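PDB 3K1Y: oxidoreductase from Corynebacterium diphtheriae, which is a putative FMN-dependent oxidoreductase of the NADPH-dependent FMN reductase family, probably passing electrons through a bound flavin. Local coordinates for residues Ala19-Pro24 and Thr101-Met106; Arg28-Ser33 and Thr154-Ala159; Glu36-Ala41 and Gly180-Leu185; Glu78-Leu83 and Asp109-Asp114; Thr93-Ala98 and Ser133-Tyr138. All blocks are in the same frame, centred on the assembly; numbering follows the deposited sequence.

Interaction 1: residues Ala19-Pro24 and Thr101-Met106. With SO4 (sulfate ion), chain G.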
# COMPACT_ATOMS: atom_id res chain seq x y z
N ALA A 19 -7.16 17.13 10.44
CA ALA A 19 -5.97 16.95 11.27
C ALA A 19 -4.81 17.94 11.07
O ALA A 19 -3.67 17.64 11.43
CB ALA A 19 -5.45 15.50 11.10
N GLY A 20 -5.10 19.10 10.52
CA GLY A 20 -4.05 20.09 10.31
C GLY A 20 -3.57 20.72 11.60
O GLY A 20 -4.34 20.85 12.56
N LEU A 21 -2.31 21.12 11.63
CA LEU A 21 -1.73 21.73 12.82
C LEU A 21 -1.26 23.18 12.65
O LEU A 21 -0.80 23.78 13.61
CB LEU A 21 -0.57 20.88 13.33
CG LEU A 21 -0.88 19.68 14.24
CD1 LEU A 21 -2.17 19.00 13.82
CD2 LEU A 21 0.28 18.70 14.20
N SER A 22 -1.38 23.73 11.45
CA SER A 22 -0.94 25.11 11.21
C SER A 22 -2.08 26.11 11.21
O SER A 22 -3.22 25.77 10.89
CB SER A 22 -0.20 25.22 9.87
OG SER A 22 1.02 24.51 9.88
N THR A 23 -1.77 27.35 11.56
CA THR A 23 -2.78 28.40 11.55
C THR A 23 -2.29 29.53 10.66
O THR A 23 -1.29 30.18 10.95
CB THR A 23 -3.08 28.94 12.97
OG1 THR A 23 -2.05 29.85 13.37
CG2 THR A 23 -3.16 27.79 13.97
N PRO A 24 -2.97 29.76 9.53
CA PRO A 24 -4.16 29.00 9.09
C PRO A 24 -3.78 27.57 8.70
O PRO A 24 -2.61 27.27 8.44
CB PRO A 24 -4.66 29.82 7.90
CG PRO A 24 -3.36 30.31 7.28
CD PRO A 24 -2.57 30.75 8.51
N THR A 101 -1.28 11.58 9.29
CA THR A 101 -0.67 11.98 10.56
C THR A 101 -0.91 11.00 11.70
O THR A 101 -1.94 10.32 11.74
CB THR A 101 -1.18 13.37 10.99
OG1 THR A 101 -0.83 14.34 10.01
CG2 THR A 101 -0.56 13.76 12.29
N GLY A 102 0.04 10.92 12.62
CA GLY A 102 -0.13 10.04 13.76
C GLY A 102 -1.36 10.49 14.53
O GLY A 102 -2.13 9.65 15.01
N LEU A 103 -1.55 11.80 14.63
CA LEU A 103 -2.69 12.35 15.35
C LEU A 103 -4.01 11.95 14.67
O LEU A 103 -5.00 11.65 15.32
CB LEU A 103 -2.59 13.88 15.44
CG LEU A 103 -3.74 14.62 16.13
CD1 LEU A 103 -3.79 14.25 17.61
CD2 LEU A 103 -3.57 16.13 15.94
N PHE A 104 -3.99 11.98 13.34
CA PHE A 104 -5.15 11.59 12.56
C PHE A 104 -5.41 10.13 12.91
O PHE A 104 -6.54 9.73 13.22
CB PHE A 104 -4.82 11.73 11.07
CG PHE A 104 -5.90 11.22 10.14
CD1 PHE A 104 -6.93 12.06 9.72
CD2 PHE A 104 -5.84 9.92 9.63
CE1 PHE A 104 -7.88 11.62 8.80
CE2 PHE A 104 -6.78 9.47 8.71
CZ PHE A 104 -7.81 10.32 8.29
N LYS A 105 -4.35 9.33 12.88
CA LYS A 105 -4.47 7.90 13.17
C LYS A 105 -4.97 7.65 14.59
O LYS A 105 -5.80 6.77 14.81
CB LYS A 105 -3.12 7.19 12.97
CG LYS A 105 -3.17 5.67 13.16
CD LYS A 105 -4.23 5.04 12.25
CE LYS A 105 -3.99 3.55 12.03
NZ LYS A 105 -3.93 2.74 13.28
N MSE A 106 -4.46 8.43 15.53
CA MSE A 106 -4.85 8.26 16.92
C MSE A 106 -6.36 8.33 17.09
O MSE A 106 -6.96 7.47 17.73
CB MSE A 106 -4.18 9.32 17.77
CG MSE A 106 -4.29 9.06 19.26
SE MSE A 106 -3.19 10.31 20.21
CE MSE A 106 -1.46 9.48 19.90
S SO4 G . -1.74 22.23 7.85
O1 SO4 G . -2.21 21.42 6.86
O2 SO4 G . -1.32 23.38 7.16
O3 SO4 G . -2.75 22.52 8.75
O4 SO4 G . -0.70 21.61 8.56
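Leu-21 and Leu-103 cross obliquely, each offering one methyl to the other: Leu-21 CD1 lies 3.8 Å from Leu-103 CD2. Leu-103 has its CG anti to the backbone N (chi1 178°), which carries the branch off the first turn of helix 102-110 toward the loop. Met-67 of the second subunit packs on both leucines, placing this pair at the subunit interface. The second touch is deeper. Ala-19 points its methyl at the base of Phe-104, with Ala-19 CB 3.8 Å from Phe-104 CB and 4.0 Å from Phe-104 CD1. The alanine therefore meets the ring at its edge, near the ring plane, not over a face. The ring itself packs among Val-91 and Thr-93 of strand 88-94 and Leu-140 and Leu-143 of helix 135-146.

Beyond Leu-21 the loop turns to a sulfate. Ser-22 N donates to sulfate O3 at 3.3 Å, and the N-H...O angle of 166° makes this long bond nearly straight. Gly-20, lacking a side chain, brings its CA to 3.2 Å from the same O3. Ser-25 OG, Ser-26 N and Thr-27 OG1 also hydrogen-bond the sulfate. A loop between the first strand and first helix that cradles an anion is the hallmark of the flavodoxin-like fold, where it binds the FMN phosphate; the sulfate, probably from the crystallisation liquor, is consistent with that site.

Interaction 2: residues Arg28-Ser33 and Thr154-Ala159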
# COMPACT_ATOMS: atom_id res chain seq x y z
N ARG A 28 -7.61 22.27 6.94
CA ARG A 28 -8.94 22.76 7.26
C ARG A 28 -9.55 23.48 6.07
O ARG A 28 -10.78 23.51 5.92
CB ARG A 28 -8.91 23.69 8.48
CG ARG A 28 -10.25 24.37 8.80
CD ARG A 28 -11.39 23.36 8.84
NE ARG A 28 -12.64 23.93 9.34
CZ ARG A 28 -12.80 24.40 10.57
NH1 ARG A 28 -11.80 24.36 11.44
NH2 ARG A 28 -13.97 24.89 10.95
N GLN A 29 -8.70 24.04 5.22
CA GLN A 29 -9.18 24.76 4.04
C GLN A 29 -9.79 23.82 2.98
O GLN A 29 -10.86 24.12 2.44
CB GLN A 29 -8.06 25.60 3.43
CG GLN A 29 -7.49 26.61 4.42
CD GLN A 29 -6.30 27.40 3.88
OE1 GLN A 29 -5.33 26.83 3.38
NE2 GLN A 29 -6.38 28.73 3.98
N ILE A 30 -9.14 22.70 2.69
CA ILE A 30 -9.70 21.79 1.70
C ILE A 30 -10.90 21.09 2.32
O ILE A 30 -11.86 20.75 1.63
CB ILE A 30 -8.68 20.75 1.21
CG1 ILE A 30 -9.36 19.87 0.15
CG2 ILE A 30 -8.15 19.91 2.38
CD1 ILE A 30 -8.44 18.88 -0.50
N ALA A 31 -10.85 20.90 3.63
CA ALA A 31 -11.94 20.26 4.35
C ALA A 31 -13.18 21.14 4.21
O ALA A 31 -14.28 20.64 3.96
CB ALA A 31 -11.57 20.10 5.82
N ASP A 32 -13.01 22.44 4.37
CA ASP A 32 -14.13 23.37 4.24
C ASP A 32 -14.65 23.39 2.80
O ASP A 32 -15.87 23.44 2.58
CB ASP A 32 -13.73 24.80 4.65
CG ASP A 32 -13.46 24.91 6.14
OD1 ASP A 32 -13.97 24.06 6.90
OD2 ASP A 32 -12.74 25.85 6.55
N SER A 33 -13.75 23.35 1.83
CA SER A 33 -14.17 23.34 0.44
C SER A 33 -15.01 22.11 0.21
O SER A 33 -16.05 22.16 -0.45
CB SER A 33 -12.97 23.33 -0.51
OG SER A 33 -12.40 24.62 -0.60
N THR A 154 -14.08 8.92 -5.55
CA THR A 154 -13.26 10.11 -5.74
C THR A 154 -12.58 10.63 -4.50
O THR A 154 -13.20 11.27 -3.65
CB THR A 154 -14.10 11.25 -6.34
OG1 THR A 154 -14.77 10.77 -7.51
CG2 THR A 154 -13.21 12.42 -6.72
N GLY A 155 -11.28 10.35 -4.40
CA GLY A 155 -10.50 10.82 -3.27
C GLY A 155 -10.08 12.23 -3.64
O GLY A 155 -9.98 12.55 -4.81
N VAL A 156 -9.82 13.07 -2.64
CA VAL A 156 -9.43 14.44 -2.90
C VAL A 156 -8.05 14.78 -2.35
O VAL A 156 -7.88 14.96 -1.15
CB VAL A 156 -10.44 15.43 -2.29
CG1 VAL A 156 -10.06 16.85 -2.64
CG2 VAL A 156 -11.82 15.11 -2.80
N PHE A 157 -7.06 14.86 -3.23
CA PHE A 157 -5.71 15.22 -2.80
C PHE A 157 -5.38 16.62 -3.31
O PHE A 157 -5.20 16.84 -4.50
CB PHE A 157 -4.66 14.25 -3.33
CG PHE A 157 -3.30 14.46 -2.72
CD1 PHE A 157 -2.98 13.88 -1.50
CD2 PHE A 157 -2.36 15.27 -3.35
CE1 PHE A 157 -1.74 14.11 -0.89
CE2 PHE A 157 -1.12 15.51 -2.76
CZ PHE A 157 -0.80 14.93 -1.52
N ALA A 158 -5.28 17.57 -2.39
CA ALA A 158 -4.97 18.94 -2.74
C ALA A 158 -3.49 19.27 -2.64
O ALA A 158 -2.90 19.24 -1.56
CB ALA A 158 -5.78 19.90 -1.87
N ALA A 159 -2.90 19.57 -3.79
CA ALA A 159 -1.50 19.97 -3.86
C ALA A 159 -1.61 21.48 -4.01
O ALA A 159 -2.08 21.97 -5.03
CB ALA A 159 -0.85 19.36 -5.08
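Ile-30, Val-156 and Ala-158 make the contact by apolar packing alone. Ile-30 reaches from helix 26-44 to the two inward-facing residues of strand 150-159, and it does so with its long branch. CG1 is anti to the backbone N (chi1 -179°) and the chain stays extended, which drives CD1 onto the strand. Ile-30 CD1 is 3.4 Å from Val-156 CG1, and the two side chains slide past each other in opposite directions. The modelled approach of CD1 to the Ala-158 methyl is too short to be trusted, and CD1 may be somewhat misplaced; the 4.1 Å from Ile-30 CG1 to Ala-158 CB places the branch beside the alanine.

This is helix-on-sheet packing of the flavodoxin-like fold: the helix after the first strand covers one face, here at the edge strand of the chain's parallel sheet. Val-156 and Ala-158 are tied by backbone bonds to strand 120-127, while Phe-157, between them, points away from the helix.

The polar bonds made inside these segments belong to the helix. Arg-28 NE and Asp-32 OD1 form a salt bridge of 2.8 Å with an N-H...O angle of 146°; the nitrogen meets the carboxylate on its syn side, 19° out of plane, and the oxygen sits at the guanidinium edge. Arg-28 NH1 has a second acidic partner in Glu-55. Ser-33 OG makes a weak bond to Gln-29 O, at 3.4 Å.

Interaction 3: residues Glu36-Ala41 and Gly180-Leu185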
# COMPACT_ATOMS: atom_id res chain seq x y z
N GLU A 36 -18.47 22.35 1.94
CA GLU A 36 -19.29 23.39 1.32
C GLU A 36 -19.91 22.81 0.05
O GLU A 36 -21.09 22.99 -0.21
CB GLU A 36 -18.43 24.61 0.95
CG GLU A 36 -18.63 25.80 1.89
CD GLU A 36 -17.31 26.36 2.43
OE1 GLU A 36 -16.42 26.73 1.63
OE2 GLU A 36 -17.18 26.43 3.68
N ALA A 37 -19.10 22.10 -0.73
CA ALA A 37 -19.58 21.48 -1.95
C ALA A 37 -20.60 20.39 -1.58
O ALA A 37 -21.60 20.20 -2.28
CB ALA A 37 -18.41 20.89 -2.73
N VAL A 38 -20.36 19.68 -0.49
CA VAL A 38 -21.30 18.64 -0.07
C VAL A 38 -22.62 19.33 0.28
O VAL A 38 -23.69 18.86 -0.09
CB VAL A 38 -20.80 17.85 1.17
CG1 VAL A 38 -21.78 16.73 1.49
CG2 VAL A 38 -19.43 17.26 0.90
N THR A 39 -22.53 20.46 0.99
CA THR A 39 -23.71 21.20 1.38
C THR A 39 -24.51 21.60 0.15
O THR A 39 -25.73 21.48 0.13
CB THR A 39 -23.36 22.47 2.19
OG1 THR A 39 -22.73 22.09 3.42
CG2 THR A 39 -24.61 23.26 2.52
N ALA A 40 -23.82 22.06 -0.88
CA ALA A 40 -24.50 22.45 -2.11
C ALA A 40 -25.13 21.22 -2.77
O ALA A 40 -26.28 21.27 -3.20
CB ALA A 40 -23.52 23.12 -3.07
N ALA A 41 -24.37 20.14 -2.83
CA ALA A 41 -24.84 18.90 -3.45
C ALA A 41 -26.10 18.34 -2.79
O ALA A 41 -26.99 17.81 -3.47
CB ALA A 41 -23.72 17.85 -3.43
N GLY A 180 -20.73 15.23 -4.95
CA GLY A 180 -21.93 14.64 -5.50
C GLY A 180 -22.05 13.18 -5.12
O GLY A 180 -23.13 12.71 -4.73
N GLU A 181 -20.94 12.45 -5.22
CA GLU A 181 -20.94 11.03 -4.87
C GLU A 181 -21.41 10.87 -3.42
O GLU A 181 -22.30 10.07 -3.13
CB GLU A 181 -19.54 10.44 -5.03
CG GLU A 181 -19.21 9.97 -6.45
CD GLU A 181 -17.70 9.84 -6.68
OE1 GLU A 181 -17.00 9.30 -5.80
OE2 GLU A 181 -17.22 10.29 -7.75
N LEU A 182 -20.81 11.65 -2.53
CA LEU A 182 -21.17 11.57 -1.12
C LEU A 182 -22.62 12.04 -0.88
O LEU A 182 -23.34 11.44 -0.08
CB LEU A 182 -20.18 12.40 -0.29
CG LEU A 182 -20.32 12.43 1.23
CD1 LEU A 182 -20.41 11.02 1.81
CD2 LEU A 182 -19.12 13.16 1.80
N ALA A 183 -23.04 13.08 -1.60
CA ALA A 183 -24.40 13.60 -1.44
C ALA A 183 -25.44 12.55 -1.79
O ALA A 183 -26.49 12.47 -1.15
CB ALA A 183 -24.60 14.85 -2.29
N SER A 184 -25.17 11.74 -2.81
CA SER A 184 -26.11 10.71 -3.19
C SER A 184 -26.29 9.68 -2.09
O SER A 184 -27.42 9.32 -1.76
CB SER A 184 -25.67 10.00 -4.48
OG SER A 184 -26.15 10.70 -5.61
N LEU A 185 -25.18 9.20 -1.52
CA LEU A 185 -25.28 8.22 -0.44
C LEU A 185 -26.03 8.86 0.73
O LEU A 185 -26.87 8.22 1.36
CB LEU A 185 -23.88 7.77 0.03
CG LEU A 185 -23.08 6.67 -0.71
CD1 LEU A 185 -23.87 6.10 -1.87
CD2 LEU A 185 -21.77 7.26 -1.19
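Ala-41 and Gly-180 mark the closest backbone approach, with CA atoms 5.6 Å apart, where two helical segments cross. The axes of 36-41 and 180-185 come to 8.5 Å, and their N-to-C directions differ by 51°, with a signed crossing angle of -51°. Both segments are helical throughout, as backbone bonds from Ala-41 N to Ala-37 O in the first and from Ser-184 N to Gly-180 O in the second show.

Ala-41 and Ala-183, whose methyls meet at the crossing, are consistent with the 8.5 Å approach of the axes. Ala-41 turns its methyl toward the other helix, into the place between Gly-180 and Ala-183. Its CB lies 4.2 Å from Gly-180 CA and 3.3 Å from Ala-183 CB. That methyl-to-methyl approach is tight. Ala-183 CB also comes to 3.8 Å from Ala-41 C, so it rests against backbone as well as against the opposing methyl.

Larger side chains take over where the helices part. Val-38 CG2 and Leu-182 CD2 touch more loosely, at 4.2 Å. Leu-182 also packs on Pro-120 and Ile-122 of strand 120-127, which ties the helix pair to the sheet below. Neighbouring turns extend the seam: Ala-37 meets Ile-175 and Ala-179, and Val-38 meets Ile-186. Arg-45, just past the first helix, packs on Ala-183. The arrangement is that of the first and last helices of a flavodoxin-like alpha-beta-alpha sandwich, crossing on one face of the parallel sheet.

Interaction 4: residues Glu78-Leu83 and Asp109-Asp114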
# COMPACT_ATOMS: atom_id res chain seq x y z
N GLU A 78 -19.24 13.33 23.03
CA GLU A 78 -20.19 14.03 22.18
C GLU A 78 -19.77 13.94 20.71
O GLU A 78 -20.61 13.77 19.82
CB GLU A 78 -20.30 15.49 22.60
CG GLU A 78 -21.22 15.71 23.78
CD GLU A 78 -21.21 17.14 24.27
OE1 GLU A 78 -20.83 18.04 23.49
OE2 GLU A 78 -21.61 17.37 25.43
N ILE A 79 -18.47 14.04 20.47
CA ILE A 79 -17.94 13.96 19.12
C ILE A 79 -18.11 12.57 18.50
O ILE A 79 -18.64 12.44 17.41
CB ILE A 79 -16.45 14.34 19.08
CG1 ILE A 79 -16.28 15.77 19.61
CG2 ILE A 79 -15.92 14.19 17.66
CD1 ILE A 79 -14.85 16.18 19.82
N THR A 80 -17.65 11.54 19.20
CA THR A 80 -17.76 10.18 18.67
C THR A 80 -19.21 9.72 18.45
O THR A 80 -19.51 9.06 17.46
CB THR A 80 -17.04 9.14 19.58
OG1 THR A 80 -17.56 9.21 20.91
CG2 THR A 80 -15.55 9.40 19.62
N SER A 81 -20.10 10.08 19.37
CA SER A 81 -21.51 9.70 19.25
C SER A 81 -22.18 10.33 18.04
O SER A 81 -22.94 9.67 17.33
CB SER A 81 -22.28 10.08 20.52
OG SER A 81 -21.81 9.33 21.62
N ALA A 82 -21.91 11.61 17.80
CA ALA A 82 -22.49 12.31 16.67
C ALA A 82 -21.88 11.73 15.40
O ALA A 82 -22.59 11.52 14.41
CB ALA A 82 -22.20 13.82 16.76
N LEU A 83 -20.58 11.46 15.43
CA LEU A 83 -19.89 10.90 14.28
C LEU A 83 -20.62 9.65 13.80
O LEU A 83 -21.04 9.59 12.65
CB LEU A 83 -18.43 10.58 14.64
CG LEU A 83 -17.54 9.87 13.62
CD1 LEU A 83 -17.39 10.68 12.33
CD2 LEU A 83 -16.17 9.65 14.26
N ASP A 109 -7.96 5.22 16.02
CA ASP A 109 -7.63 4.15 16.97
C ASP A 109 -8.59 4.18 18.16
O ASP A 109 -8.98 3.13 18.68
CB ASP A 109 -6.20 4.30 17.51
CG ASP A 109 -5.15 4.15 16.43
OD1 ASP A 109 -5.40 3.47 15.42
OD2 ASP A 109 -4.05 4.71 16.61
N ILE A 110 -8.96 5.38 18.58
CA ILE A 110 -9.83 5.59 19.73
C ILE A 110 -11.29 5.19 19.55
O ILE A 110 -11.99 4.95 20.53
CB ILE A 110 -9.74 7.09 20.19
CG1 ILE A 110 -9.28 7.16 21.64
CG2 ILE A 110 -11.07 7.81 20.02
CD1 ILE A 110 -7.88 6.62 21.86
N LEU A 111 -11.74 5.11 18.31
CA LEU A 111 -13.14 4.77 18.01
C LEU A 111 -13.50 3.31 18.29
O LEU A 111 -12.62 2.45 18.34
CB LEU A 111 -13.44 5.07 16.54
CG LEU A 111 -13.11 6.47 16.01
CD1 LEU A 111 -13.32 6.48 14.50
CD2 LEU A 111 -13.97 7.53 16.70
N ASP A 112 -14.79 3.05 18.48
CA ASP A 112 -15.26 1.69 18.71
C ASP A 112 -15.01 0.91 17.42
O ASP A 112 -14.84 1.50 16.35
CB ASP A 112 -16.77 1.63 19.01
CG ASP A 112 -17.14 2.25 20.34
OD1 ASP A 112 -16.35 2.12 21.31
OD2 ASP A 112 -18.24 2.84 20.43
N THR A 113 -14.99 -0.41 17.51
CA THR A 113 -14.77 -1.24 16.34
C THR A 113 -15.74 -0.89 15.22
O THR A 113 -15.34 -0.76 14.06
CB THR A 113 -14.94 -2.74 16.69
OG1 THR A 113 -14.01 -3.11 17.71
CG2 THR A 113 -14.68 -3.60 15.45
N ASP A 114 -17.01 -0.72 15.57
CA ASP A 114 -18.06 -0.43 14.60
C ASP A 114 -18.56 1.01 14.54
O ASP A 114 -19.70 1.26 14.15
CB ASP A 114 -19.25 -1.35 14.86
CG ASP A 114 -19.65 -1.36 16.33
OD1 ASP A 114 -19.67 -0.28 16.95
OD2 ASP A 114 -19.95 -2.46 16.85
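Thr-80, Leu-83 and Leu-111 make the contact through methyl groups alone; no ring, amide, carboxylate or guanidinium group meets the other segment, hence neither faces nor edges enter into it. A single methyl, Leu-111 CD2, serves both partners on helix 74-85. It lies 3.8 Å from Thr-80 CG2 and 3.9 Å from Leu-83 CD2, fitting between residues one turn apart. The approaches differ: Leu-111 and Thr-80 slide past each other in opposite directions, whereas Leu-83 and Leu-111 cross at about a right angle.

Torsions set this up. In Leu-111 CG is anti to the carbonyl carbon (chi1 -52°); the second torsion extends CD1, and the other branch, CD2, is the one that meets the helix. Thr-80 divides its two branches: with chi1 at 56°, CG2 is left for the leucine, while OG1 turns back to the backbone and bonds to Leu-76 O. Leu-116 packs on both Leu-83 and Leu-111, extending the apolar cluster.

The second subunit also binds segment 109-114: Lys-97 NZ of that subunit bonds to Leu-111 O and its Gly-102 N bonds to Asp-109 OD2. Here the loop residue Leu-111, on the chain leaving helix 102-110, packs against helix 74-85. These are the helices before and after strand 88-94 in the chain, in the successive beta-alpha-beta crossovers of a flavodoxin-like fold.

Interaction 5: residues Thr93-Ala98 and Ser133-Tyr138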
# COMPACT_ATOMS: atom_id res chain seq x y z
N THR A 93 -6.34 15.08 6.01
CA THR A 93 -5.10 14.99 6.75
C THR A 93 -3.91 15.55 6.01
O THR A 93 -3.81 15.43 4.79
CB THR A 93 -4.74 13.51 7.09
OG1 THR A 93 -3.55 13.47 7.88
CG2 THR A 93 -4.49 12.71 5.81
N PRO A 94 -3.02 16.23 6.73
CA PRO A 94 -1.84 16.76 6.06
C PRO A 94 -1.00 15.49 5.86
O PRO A 94 -1.38 14.42 6.33
CB PRO A 94 -1.23 17.71 7.10
CG PRO A 94 -1.75 17.18 8.40
CD PRO A 94 -3.16 16.81 8.08
N VAL A 95 0.11 15.58 5.15
CA VAL A 95 0.91 14.39 4.94
C VAL A 95 2.22 14.52 5.67
O VAL A 95 3.02 15.41 5.38
CB VAL A 95 1.18 14.15 3.45
CG1 VAL A 95 1.90 12.80 3.27
CG2 VAL A 95 -0.13 14.19 2.67
N PHE A 96 2.43 13.65 6.65
CA PHE A 96 3.65 13.65 7.45
C PHE A 96 4.34 12.33 7.18
O PHE A 96 3.70 11.27 7.19
CB PHE A 96 3.33 13.77 8.95
CG PHE A 96 2.79 15.12 9.37
CD1 PHE A 96 2.51 16.10 8.43
CD2 PHE A 96 2.53 15.38 10.71
CE1 PHE A 96 1.97 17.33 8.82
CE2 PHE A 96 2.00 16.60 11.11
CZ PHE A 96 1.71 17.58 10.16
N LYS A 97 5.64 12.39 6.95
CA LYS A 97 6.44 11.21 6.66
C LYS A 97 5.79 10.29 5.63
O LYS A 97 5.79 9.07 5.78
CB LYS A 97 6.77 10.44 7.94
CG LYS A 97 7.63 11.25 8.94
CD LYS A 97 8.83 11.88 8.24
CE LYS A 97 9.89 12.37 9.22
NZ LYS A 97 9.40 13.41 10.16
N ALA A 98 5.22 10.90 4.59
CA ALA A 98 4.61 10.19 3.47
C ALA A 98 3.32 9.41 3.72
O ALA A 98 3.02 8.44 3.02
CB ALA A 98 5.65 9.28 2.80
N SER A 133 0.23 11.87 -3.69
CA SER A 133 -1.22 11.74 -3.83
C SER A 133 -1.74 10.32 -3.59
O SER A 133 -2.90 10.15 -3.22
CB SER A 133 -1.67 12.24 -5.20
OG SER A 133 -1.18 11.42 -6.24
N LEU A 134 -0.90 9.31 -3.77
CA LEU A 134 -1.36 7.93 -3.54
C LEU A 134 -1.50 7.60 -2.05
O LEU A 134 -1.73 6.44 -1.68
CB LEU A 134 -0.44 6.90 -4.22
CG LEU A 134 -0.34 6.90 -5.76
CD1 LEU A 134 0.57 5.77 -6.20
CD2 LEU A 134 -1.70 6.74 -6.39
N VAL A 135 -1.36 8.61 -1.19
CA VAL A 135 -1.53 8.38 0.23
C VAL A 135 -3.00 8.07 0.46
O VAL A 135 -3.38 7.47 1.46
CB VAL A 135 -1.15 9.61 1.08
CG1 VAL A 135 -2.09 10.77 0.76
CG2 VAL A 135 -1.21 9.26 2.55
N LEU A 136 -3.84 8.49 -0.48
CA LEU A 136 -5.27 8.23 -0.37
C LEU A 136 -5.59 6.74 -0.54
O LEU A 136 -6.16 6.11 0.35
CB LEU A 136 -6.05 9.03 -1.41
CG LEU A 136 -6.11 10.55 -1.23
CD1 LEU A 136 -7.02 11.15 -2.30
CD2 LEU A 136 -6.65 10.87 0.16
N ASP A 137 -5.20 6.18 -1.68
CA ASP A 137 -5.50 4.78 -1.98
C ASP A 137 -4.69 3.70 -1.28
O ASP A 137 -5.06 2.53 -1.34
CB ASP A 137 -5.44 4.53 -3.48
CG ASP A 137 -6.58 5.18 -4.20
OD1 ASP A 137 -7.66 5.30 -3.58
OD2 ASP A 137 -6.41 5.56 -5.38
N TYR A 138 -3.61 4.08 -0.61
CA TYR A 138 -2.77 3.10 0.07
C TYR A 138 -2.70 3.25 1.58
O TYR A 138 -2.17 2.37 2.26
CB TYR A 138 -1.36 3.14 -0.53
CG TYR A 138 -1.31 2.57 -1.92
CD1 TYR A 138 -1.54 1.22 -2.14
CD2 TYR A 138 -1.09 3.39 -3.02
CE1 TYR A 138 -1.55 0.70 -3.43
CE2 TYR A 138 -1.10 2.87 -4.31
CZ TYR A 138 -1.33 1.53 -4.50
OH TYR A 138 -1.38 1.01 -5.78
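Val-95 and Ala-98 meet Val-135 where the loop after strand 88-94 passes the first turn of helix 135-146, the nearest CA atoms, those of Ala-98 and Val-135, being 7.2 Å apart. Lys-97 and Ala-98 both have positive phi, which bends that loop sharply.

Val-135 uses both branches. With chi1 at 64°, CG1 stands between its backbone N and carbonyl carbon and meets Val-95 CG2 at 4.4 Å; the other branch, CG2, comes to 4.3 Å from Ala-98 O, the carbonyl through which that alanine takes part. Both separations exceed 4.2 Å, a loose contact. Upstream, Thr-93 OG1 donates to Pro-94 O at 2.8 Å, arriving in the carbonyl plane on a lone pair with a C=O...donor angle of 138°. Thr-93 OG1 is also hydrogen-bonded to Thr-101 N, linking the end of the strand to the residue before helix 102-110. On the helix side Tyr-138 N bonds to Leu-134 O at 3.2 Å, and the Tyr-138 ring has Leu-134 CB at its edge.

Other copies close in around the site: the Tyr-138 ring meets Tyr-138 of the third subunit with the two planes nearly parallel, and Lys-97 NZ bonds to Phe-108 O and Leu-111 O of the second. Within the chain, Phe-157 of strand 150-159 packs on both valines, Ala-125 of strand 120-127 lies against Val-135, and Leu-140, further along the helix, touches Val-135 and Thr-93. The contact thus sits beside the C-terminal ends of strands 88-94, 120-127 and 150-159, at the first turn of helix 135-146.

How the interactions relate
Interactions 1 and 5, with centres 12 Å apart, meet directly at the C-terminal end of the sheet: Thr-101 OG1 packs 3.4 Å from Pro-94 CG, and Ala-19 O 3.5 Å from Pro-94 CD. The loop of interaction 1 holds one sulfate, consistent with a flavin phosphate site there; the Val-95 side chain of interaction 5 is about 6 Å from a bound sulfate, a different one. Interaction 2 reaches interaction 5 through Phe-157 CE1, 3.7 Å from Val-135 CG1. It joins interaction 3 through Thr-154 OG1 and Glu-181 OE2, probably hydrogen-bonded at 2.5 Å, and both use helix 26-44. Interaction 4 shares helix 102-110 with interaction 1; its centre lies 23 Å from that of interaction 3.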